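Local coordinates for putative regulatory protein (Streptomyces coelicolor A3, PDB 2PZ9) that probably binds DNA through an N-terminal helix-turn-helix and regulates transcription as a member of the TetR family, at the interface of chains A and B. Coordinates in Å, arbitrary orientation; residue numbers count along the deposited sequence, not the author numbering. Chains: chain A/B, Putative regulatory protein.

The interface of chains A and B. Residues chain A 140, 143-144, 147, 151, 166; chain B 188, 192-193.
B:Gln192, the last residue of helix 183-192, lays its side chain against A:Leu147 and A:Arg151 of helix 139-155 in the C-terminal domain of this TetR-family protein, part of a two-fold symmetric interface that probably forms the dimer, as is usual in the family. B:Gln192 CB packs on the methyl A:Val166 CG2 at 4.0 Å. The chain bends at the next bond (chi2 -99°), which turns the terminal amide toward helix 139-155. There the amide carbon B:Gln192 CD meets the methyl A:Leu147 CD1 at 3.7 Å, the two side chains reaching tip to tip. The amide nitrogen B:Gln192 NE2 makes van der Waals contact with A:Leu147 CD1 at 3.5 Å and lies over A:Ala144, whose small side chain probably leaves the helix approachable. Branched leucine and valine suit their places by offering methyls. The amide oxygen B:Gln192 OE1 accepts a weak hydrogen bond from A:Arg151 NH1 at 2.9 Å, bent to 120° at the hydrogen; the approach to NH2 is modelled too close to be trusted. Arginine suits this place because its guanidinium presents N-H groups to that oxygen. The amide carbon lies in the guanidinium plane at its edge, while the two planes are turned 42° apart. A:Leu147 CB covers one guanidinium face of A:Arg151, 3.5 Å above the plane toward the rim, and may help to hold it in place. One helical turn earlier, short B:Ala188 brings its CB 3.6 Å from the amide oxygen OE1 of A:Gln140, with A:Ile143 CG2 nearby.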
# COMPACT_ATOMS: atom_id res chain seq x y z
N GLN A 140 10.15 7.44 12.94
CA GLN A 140 9.33 7.74 14.12
C GLN A 140 9.48 9.18 14.61
O GLN A 140 8.49 9.84 14.99
CB GLN A 140 9.69 6.76 15.25
CG GLN A 140 9.24 5.33 15.00
CD GLN A 140 7.72 5.20 14.84
OE1 GLN A 140 6.94 5.75 15.63
NE2 GLN A 140 7.30 4.47 13.81
N ILE A 143 7.80 11.66 12.16
CA ILE A 143 6.37 11.43 12.41
C ILE A 143 5.89 12.12 13.70
O ILE A 143 4.96 12.92 13.67
CB ILE A 143 6.04 9.91 12.49
CG1 ILE A 143 6.19 9.25 11.13
CG2 ILE A 143 4.63 9.66 13.08
CD1 ILE A 143 6.53 7.79 11.23
N ALA A 144 6.52 11.81 14.83
CA ALA A 144 6.20 12.51 16.07
C ALA A 144 6.23 14.02 15.86
O ALA A 144 5.40 14.75 16.41
CB ALA A 144 7.13 12.11 17.18
N LEU A 147 3.10 15.14 13.64
CA LEU A 147 1.88 15.10 14.43
C LEU A 147 1.84 16.34 15.32
O LEU A 147 0.79 16.91 15.53
CB LEU A 147 1.81 13.83 15.27
CG LEU A 147 1.68 12.52 14.49
CD1 LEU A 147 1.92 11.32 15.40
CD2 LEU A 147 0.34 12.42 13.77
N ARG A 151 -0.98 19.15 15.29
CA ARG A 151 -1.58 19.60 16.54
C ARG A 151 -1.59 21.11 16.54
O ARG A 151 -2.56 21.74 16.93
CB ARG A 151 -0.80 19.08 17.76
CG ARG A 151 -1.42 17.84 18.41
CD ARG A 151 -0.38 16.93 19.09
NE ARG A 151 -0.62 15.53 18.68
CZ ARG A 151 0.28 14.53 18.71
NH1 ARG A 151 1.52 14.72 19.15
NH2 ARG A 151 -0.08 13.32 18.28
N VAL A 166 -3.15 11.84 14.12
CA VAL A 166 -2.80 10.48 13.76
C VAL A 166 -3.53 10.02 12.49
O VAL A 166 -2.91 9.51 11.56
CB VAL A 166 -3.04 9.51 14.98
CG1 VAL A 166 -2.90 8.07 14.59
CG2 VAL A 166 -2.06 9.81 16.08
N ALA B 188 3.10 4.24 15.74
CA ALA B 188 3.03 5.49 16.52
C ALA B 188 1.63 5.73 17.04
O ALA B 188 1.44 6.29 18.11
CB ALA B 188 3.49 6.69 15.68
N GLN B 192 -0.25 7.48 20.68
CA GLN B 192 -0.32 8.83 20.12
C GLN B 192 -1.76 9.20 19.71
O GLN B 192 -2.02 10.35 19.32
CB GLN B 192 0.64 8.98 18.93
CG GLN B 192 2.05 9.47 19.30
CD GLN B 192 2.28 10.98 19.06
OE1 GLN B 192 1.42 11.82 19.32
NE2 GLN B 192 3.47 11.31 18.59
N ALA B 193 -2.69 8.25 19.77
CA ALA B 193 -4.07 8.50 19.37
C ALA B 193 -4.89 8.90 20.58
O ALA B 193 -4.73 8.29 21.64
CB ALA B 193 -4.67 7.28 18.72